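GTPase activator-like protein (Chaetomium thermophilum, PDB 5HIU) probably acts as a GTPase activator, with this chain forming the N-terminal helical part of the longer TSC2 protein. Local coordinates at residues G209-L214 / S242-K247; D225-C230 / P263-E268; D291-Y296 / G314-L319. All coordinates share one frame; numbering follows the deposited sequence.

In the fold
The three contacts lie along an elongated, all-helical alpha-solenoid. Contacts 1 and 2 each join helices two apart in the chain, 204-219 with 245-261 and 224-240 with 266-277, so their segments alternate and the contacts interlock. Their centres are about 18 Å apart, and they touch where Leu-214 O approaches Cys-230 SG at 3.8 Å. Contact 3 comes later and joins successive helices, 281-294 and 302-322, with its centre about 20 Å from that of contact 2 and about 21 Å from that of contact 1. Its nearest atoms lie about 4 Å from contact 2 without touching it. Contacts 1 and 2 combine apolar packing with salt bridges, whereas contact 3 is wholly apolar and buried.

Contact 1: G209-L214 / S242-K247; sequences GLIDML and SIPTNK
In this alpha-solenoid, Ile-243 meets Ile-211 where the turn leading into helix 245-261 packs on helix 204-219. The two isoleucines touch lightly, CG2 of Ile-243 lying 4.2 Å from CD1 of Ile-211. Between these helices in the chain comes helix 224-240, which receives Ile-211 on Leu-237 and Ile-243 on Val-238, so branched aliphatic residues suit both places. Pro-244 follows, and its ring meets Ile-211 tip to tip, with CD 3.5 Å from Ile-211 CD1. A proline suits the turn leading into helix 245-261: it has no N-H to satisfy, while its carbonyl O accepts the backbone N-H of Lys-247.

Lys-247 plays two roles. CG is turned anti to the carbonyl carbon (chi1 -61°), and the chain bends at chi2 (-68°), which places CD 4.0 Å from Ile-211 CG2. The aliphatic part of the lysine thus crosses the isoleucine obliquely, CG standing 3.9 Å from Ile-211 CD1. Beyond this, the chain carries its ammonium past the apolar patch to Asp-212, the next residue of helix 204-219, and the two side chains meet at about a right angle. Lys-247 forms a salt bridge with Asp-212, NZ donating to OD1 (3.1 Å) on the syn lone pair of that oxygen, the side of OD2, while Asp-212 OD2 itself stays 3.8 Å from Lys-247 NZ.

Contact 2: D225-C230 / P263-E268; sequences DDLRAC and PSLQKE
Leu-227 packs obliquely against Leu-265, its CB 3.5 Å from Leu-265 CD1, where helix 224-240 faces the start of helix 266-277 in the alpha-solenoid. Both leucines are buried and also rest on Ile-258 of helix 245-261, which suits their large aliphatic groups. Leu-265 holds the N-cap position of its helix; its hydrocarbon side chain has no acceptor with which to cap, and it turns instead toward helix 224-240.

Arg-228 comes next and passes across Leu-265 at about a right angle. Its chain runs straight out to CD, then bends (chi3 -89°) to set NE to one side. One face of the guanidinium receives Leu-265 CD2, which stands 3.2 Å above the plane, displaced toward the rim, with CZ 3.4 Å from that methyl. From an oblique direction comes Glu-268, which forms a salt bridge with Arg-228 containing two weak hydrogen bonds: NE and NH2 of Arg-228 both donate to Glu-268 OE2, each at 3.3 Å. The guanidinium and carboxylate planes stand 81° apart. On its own helix, Arg-228 NH1 makes a long salt bridge of 3.6 Å with Asp-225 OD1, so Asp-225, Arg-228 and Glu-268 form a salt-bridge network.

The guanidinium is thus a cation over a methyl, flanked by Glu-268 and, more loosely, Asp-225. The pairing with Glu-268 probably owes more to charge attraction than to well-aligned hydrogen bonds, since one oxygen serves both N-H groups at about 131°.

Contact 3: D291-Y296 / G314-L319; sequences DFLRSY and GALSVL
Leu-293 reaches over three residues of helix 302-322, its two methyls dividing the work. CD2 lies 3.4 Å from Leu-316 CD1 and 4.2 Å from Ala-315 CB, while CD1 meets Leu-319 CD1 tip to tip at 3.6 Å. This joins two successive helices of an alpha-solenoid, helix 281-294 and the later half of helix 302-322. The forked leucine suits this position because one branch can address each turn of the opposing helix. Its CG stands anti to the carbonyl carbon (chi1 -47°), and chi2 of 179° sets CD1 fully extended.

Ala-315 is the point where the backbones come nearest, its CA 6.5 Å from that of Phe-292, and a single methyl suits so close an approach. Leu-319, one turn further on, has a longer side chain to meet Leu-293 where the backbones are farther apart. There is no hydrogen bond between 291-296 and 314-319, and all five touching residues are buried, as befits aliphatic and aromatic groups.

Other helices complete the surroundings. Leu-316 touches Ile-358 and Leu-319 touches Leu-361, both on helix 352-366, while Phe-292 rests on Gln-253 of helix 245-261. Against Ala-315, Phe-292 uses both its stem and the edge of its ring: the alanine CB lies near the ring plane, 3.8 Å from Phe-292 CD2 and equally far from Phe-292 CB.

Contact 1: G209-L214 / S242-K247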
# COMPACT_ATOMS: atom_id res chain seq x y z
N GLY A 209 -9.15 -2.98 10.45
CA GLY A 209 -10.11 -2.79 9.38
C GLY A 209 -9.53 -2.03 8.19
O GLY A 209 -9.71 -2.38 7.01
N LEU A 210 -8.81 -0.96 8.49
CA LEU A 210 -8.31 -0.13 7.43
C LEU A 210 -7.31 -0.93 6.59
O LEU A 210 -7.42 -0.94 5.38
CB LEU A 210 -7.69 1.13 8.00
CG LEU A 210 -6.97 1.99 6.98
CD1 LEU A 210 -7.85 2.36 5.79
CD2 LEU A 210 -6.45 3.22 7.70
N ILE A 211 -6.39 -1.62 7.26
CA ILE A 211 -5.39 -2.43 6.58
C ILE A 211 -6.02 -3.42 5.63
O ILE A 211 -5.62 -3.48 4.46
CB ILE A 211 -4.49 -3.17 7.58
CG1 ILE A 211 -3.52 -2.18 8.24
CG2 ILE A 211 -3.69 -4.27 6.90
CD1 ILE A 211 -3.05 -2.61 9.62
N ASP A 212 -6.99 -4.20 6.12
CA ASP A 212 -7.72 -5.17 5.27
C ASP A 212 -8.24 -4.54 4.00
O ASP A 212 -8.11 -5.08 2.90
CB ASP A 212 -8.94 -5.77 6.00
CG ASP A 212 -8.56 -6.62 7.17
OD1 ASP A 212 -7.36 -6.89 7.36
OD2 ASP A 212 -9.47 -7.03 7.91
N MET A 213 -8.87 -3.39 4.16
CA MET A 213 -9.48 -2.69 3.05
C MET A 213 -8.43 -2.32 1.98
O MET A 213 -8.68 -2.50 0.77
CB MET A 213 -10.18 -1.44 3.59
CG MET A 213 -11.10 -0.71 2.63
SD MET A 213 -12.48 -1.73 2.13
CE MET A 213 -12.01 -2.18 0.45
N LEU A 214 -7.26 -1.84 2.41
CA LEU A 214 -6.22 -1.44 1.47
C LEU A 214 -5.63 -2.62 0.73
O LEU A 214 -5.24 -2.51 -0.44
CB LEU A 214 -5.07 -0.78 2.19
CG LEU A 214 -5.43 0.44 3.00
CD1 LEU A 214 -4.38 0.54 4.07
CD2 LEU A 214 -5.51 1.67 2.12
N SER A 242 1.23 2.32 13.67
CA SER A 242 1.69 0.92 13.68
C SER A 242 0.73 -0.07 13.05
O SER A 242 -0.47 0.05 13.16
CB SER A 242 1.97 0.45 15.09
OG SER A 242 2.21 -0.95 15.11
N ILE A 243 1.32 -1.05 12.38
CA ILE A 243 0.66 -2.24 11.89
C ILE A 243 0.61 -3.28 13.03
O ILE A 243 1.64 -3.64 13.61
CB ILE A 243 1.44 -2.83 10.71
CG1 ILE A 243 1.44 -1.85 9.55
CG2 ILE A 243 0.84 -4.14 10.24
CD1 ILE A 243 2.37 -2.28 8.43
N PRO A 244 -0.59 -3.78 13.37
CA PRO A 244 -0.65 -4.79 14.41
C PRO A 244 0.02 -6.07 13.93
O PRO A 244 0.03 -6.32 12.73
CB PRO A 244 -2.15 -5.02 14.59
CG PRO A 244 -2.83 -3.84 13.97
CD PRO A 244 -1.92 -3.41 12.87
N THR A 245 0.53 -6.87 14.86
CA THR A 245 1.31 -8.06 14.53
C THR A 245 0.57 -9.02 13.58
O THR A 245 1.13 -9.49 12.59
CB THR A 245 1.78 -8.83 15.79
OG1 THR A 245 0.66 -9.31 16.53
CG2 THR A 245 2.65 -7.94 16.70
N ASN A 246 -0.70 -9.28 13.86
CA ASN A 246 -1.49 -10.22 13.03
C ASN A 246 -1.80 -9.78 11.58
O ASN A 246 -2.33 -10.56 10.79
CB ASN A 246 -2.80 -10.54 13.75
CG ASN A 246 -3.64 -9.31 14.00
OD1 ASN A 246 -3.11 -8.20 14.14
ND2 ASN A 246 -4.95 -9.48 14.08
N LYS A 247 -1.48 -8.53 11.23
CA LYS A 247 -1.63 -8.02 9.86
C LYS A 247 -0.35 -8.08 9.02
O LYS A 247 -0.38 -7.91 7.79
CB LYS A 247 -2.10 -6.57 9.91
CG LYS A 247 -3.44 -6.38 10.59
CD LYS A 247 -4.54 -7.01 9.75
CE LYS A 247 -5.76 -7.33 10.57
NZ LYS A 247 -6.52 -8.39 9.88

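Contact 2: D225-C230 / P263-E268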
# COMPACT_ATOMS: atom_id res chain seq x y z
N ASP A 225 -2.26 3.49 -10.00
CA ASP A 225 -2.29 4.63 -9.07
C ASP A 225 -2.92 4.28 -7.74
O ASP A 225 -2.44 4.73 -6.71
CB ASP A 225 -3.00 5.85 -9.68
CG ASP A 225 -2.09 6.69 -10.56
OD1 ASP A 225 -0.84 6.60 -10.46
OD2 ASP A 225 -2.64 7.44 -11.40
N ASP A 226 -3.99 3.46 -7.76
CA ASP A 226 -4.54 2.86 -6.55
C ASP A 226 -3.46 2.09 -5.77
O ASP A 226 -3.42 2.14 -4.55
CB ASP A 226 -5.68 1.90 -6.88
CG ASP A 226 -6.88 2.58 -7.54
OD1 ASP A 226 -7.01 3.82 -7.45
OD2 ASP A 226 -7.72 1.86 -8.14
N LEU A 227 -2.60 1.36 -6.46
CA LEU A 227 -1.54 0.62 -5.76
C LEU A 227 -0.52 1.57 -5.18
O LEU A 227 -0.05 1.37 -4.07
CB LEU A 227 -0.80 -0.33 -6.69
CG LEU A 227 -1.52 -1.58 -7.11
CD1 LEU A 227 -0.66 -2.32 -8.12
CD2 LEU A 227 -1.82 -2.47 -5.92
N ARG A 228 -0.15 2.56 -5.96
CA ARG A 228 0.81 3.54 -5.49
C ARG A 228 0.20 4.14 -4.24
O ARG A 228 0.86 4.27 -3.22
CB ARG A 228 1.08 4.59 -6.56
CG ARG A 228 1.91 5.76 -6.09
CD ARG A 228 2.17 6.77 -7.20
NE ARG A 228 3.38 6.45 -7.95
CZ ARG A 228 3.44 5.70 -9.05
NH1 ARG A 228 2.35 5.17 -9.60
NH2 ARG A 228 4.62 5.48 -9.62
N ALA A 229 -1.09 4.44 -4.33
CA ALA A 229 -1.77 5.15 -3.26
C ALA A 229 -1.84 4.28 -2.00
O ALA A 229 -1.54 4.77 -0.93
CB ALA A 229 -3.18 5.58 -3.70
N CYS A 230 -2.23 3.01 -2.15
CA CYS A 230 -2.29 2.09 -1.02
C CYS A 230 -0.94 1.86 -0.37
O CYS A 230 -0.88 1.65 0.84
CB CYS A 230 -2.84 0.75 -1.46
SG CYS A 230 -4.55 0.88 -1.97
N PRO A 263 6.68 -4.02 -11.57
CA PRO A 263 8.01 -3.41 -11.61
C PRO A 263 8.02 -1.89 -11.48
O PRO A 263 8.90 -1.36 -10.84
CB PRO A 263 8.56 -3.85 -12.99
CG PRO A 263 7.36 -4.25 -13.79
CD PRO A 263 6.41 -4.82 -12.78
N SER A 264 7.04 -1.21 -12.08
CA SER A 264 6.98 0.26 -12.03
C SER A 264 6.78 0.84 -10.62
O SER A 264 6.95 2.04 -10.42
CB SER A 264 5.84 0.77 -12.91
OG SER A 264 4.59 0.54 -12.27
N LEU A 265 6.36 0.01 -9.66
CA LEU A 265 6.22 0.42 -8.26
C LEU A 265 7.22 -0.27 -7.34
O LEU A 265 7.05 -0.25 -6.12
CB LEU A 265 4.81 0.13 -7.78
CG LEU A 265 3.73 0.99 -8.45
CD1 LEU A 265 2.35 0.53 -8.01
CD2 LEU A 265 3.93 2.45 -8.13
N GLN A 266 8.27 -0.86 -7.90
CA GLN A 266 9.21 -1.62 -7.09
C GLN A 266 9.90 -0.74 -6.07
O GLN A 266 10.03 -1.13 -4.90
CB GLN A 266 10.25 -2.34 -7.95
CG GLN A 266 10.98 -3.46 -7.22
CD GLN A 266 12.00 -4.20 -8.09
OE1 GLN A 266 13.15 -3.76 -8.22
NE2 GLN A 266 11.60 -5.33 -8.66
N LYS A 267 10.34 0.43 -6.49
CA LYS A 267 11.05 1.33 -5.59
C LYS A 267 10.13 1.80 -4.43
O LYS A 267 10.50 1.70 -3.24
CB LYS A 267 11.68 2.50 -6.37
CG LYS A 267 10.69 3.34 -7.17
CD LYS A 267 11.36 4.41 -8.01
CE LYS A 267 10.33 5.40 -8.55
NZ LYS A 267 10.91 6.27 -9.61
N GLU A 268 8.91 2.22 -4.78
CA GLU A 268 7.91 2.58 -3.78
C GLU A 268 7.65 1.48 -2.75
O GLU A 268 7.63 1.75 -1.56
CB GLU A 268 6.58 3.01 -4.43
CG GLU A 268 6.53 4.47 -4.85
CD GLU A 268 6.87 4.67 -6.31
OE1 GLU A 268 7.55 3.80 -6.89
OE2 GLU A 268 6.43 5.69 -6.88

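Contact 3: D291-Y296 / G314-L319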
# COMPACT_ATOMS: atom_id res chain seq x y z
N ASP A 291 9.08 -18.13 5.83
CA ASP A 291 7.85 -18.95 5.84
C ASP A 291 7.31 -19.14 4.43
O ASP A 291 6.87 -20.23 4.09
CB ASP A 291 6.75 -18.33 6.71
CG ASP A 291 6.92 -18.61 8.20
OD1 ASP A 291 7.71 -19.49 8.59
OD2 ASP A 291 6.24 -17.92 8.98
N PHE A 292 7.35 -18.10 3.60
CA PHE A 292 6.88 -18.26 2.23
C PHE A 292 7.68 -19.34 1.54
O PHE A 292 7.15 -20.05 0.70
CB PHE A 292 6.95 -16.94 1.47
CG PHE A 292 6.09 -15.86 2.07
CD1 PHE A 292 4.80 -16.14 2.52
CD2 PHE A 292 6.56 -14.55 2.19
CE1 PHE A 292 4.00 -15.14 3.07
CE2 PHE A 292 5.77 -13.55 2.74
CZ PHE A 292 4.49 -13.85 3.18
N LEU A 293 8.94 -19.47 1.93
CA LEU A 293 9.80 -20.53 1.43
C LEU A 293 9.62 -21.82 2.23
O LEU A 293 9.36 -22.88 1.65
CB LEU A 293 11.26 -20.06 1.47
CG LEU A 293 11.59 -18.67 0.91
CD1 LEU A 293 13.08 -18.36 1.06
CD2 LEU A 293 11.17 -18.57 -0.55
N ARG A 294 9.75 -21.72 3.56
CA ARG A 294 9.65 -22.88 4.47
C ARG A 294 8.24 -23.50 4.48
O ARG A 294 8.11 -24.68 4.22
CB ARG A 294 10.06 -22.50 5.90
N SER A 295 7.21 -22.70 4.76
CA SER A 295 5.79 -23.11 4.59
C SER A 295 5.51 -23.86 3.29
O SER A 295 4.66 -24.76 3.28
CB SER A 295 4.81 -21.92 4.61
OG SER A 295 5.19 -20.93 5.54
N TYR A 296 6.18 -23.47 2.19
CA TYR A 296 5.81 -23.95 0.86
C TYR A 296 5.56 -25.48 0.86
O TYR A 296 6.13 -26.23 1.64
CB TYR A 296 6.82 -23.54 -0.24
CG TYR A 296 6.44 -24.11 -1.60
CD1 TYR A 296 5.37 -23.61 -2.30
CD2 TYR A 296 7.11 -25.20 -2.13
CE1 TYR A 296 4.97 -24.16 -3.52
CE2 TYR A 296 6.73 -25.75 -3.35
CZ TYR A 296 5.65 -25.23 -4.05
OH TYR A 296 5.25 -25.79 -5.26
N GLY A 314 8.01 -13.41 -4.51
CA GLY A 314 8.10 -12.09 -3.94
C GLY A 314 9.13 -12.10 -2.84
O GLY A 314 10.02 -11.26 -2.82
N ALA A 315 8.97 -13.08 -1.94
CA ALA A 315 9.91 -13.36 -0.85
C ALA A 315 11.34 -13.39 -1.35
O ALA A 315 12.23 -12.86 -0.71
CB ALA A 315 9.58 -14.69 -0.19
N LEU A 316 11.55 -14.01 -2.50
CA LEU A 316 12.87 -14.03 -3.12
C LEU A 316 13.31 -12.61 -3.44
O LEU A 316 14.44 -12.21 -3.15
CB LEU A 316 12.84 -14.86 -4.41
CG LEU A 316 13.27 -16.33 -4.36
CD1 LEU A 316 12.81 -17.08 -3.12
CD2 LEU A 316 12.79 -17.04 -5.62
N SER A 317 12.42 -11.86 -4.07
CA SER A 317 12.72 -10.52 -4.51
C SER A 317 13.12 -9.66 -3.32
O SER A 317 14.13 -8.95 -3.35
CB SER A 317 11.46 -9.92 -5.18
OG SER A 317 11.77 -8.78 -5.96
N VAL A 318 12.32 -9.76 -2.26
CA VAL A 318 12.50 -8.91 -1.10
C VAL A 318 13.71 -9.39 -0.31
O VAL A 318 14.45 -8.58 0.24
CB VAL A 318 11.21 -8.89 -0.21
CG1 VAL A 318 11.50 -8.28 1.14
CG2 VAL A 318 10.11 -8.10 -0.90
N LEU A 319 13.91 -10.70 -0.30
CA LEU A 319 15.06 -11.29 0.39
C LEU A 319 16.36 -10.90 -0.28
O LEU A 319 17.33 -10.57 0.38
CB LEU A 319 14.94 -12.83 0.49
CG LEU A 319 14.03 -13.31 1.62
CD1 LEU A 319 13.67 -14.80 1.52
CD2 LEU A 319 14.67 -13.01 2.96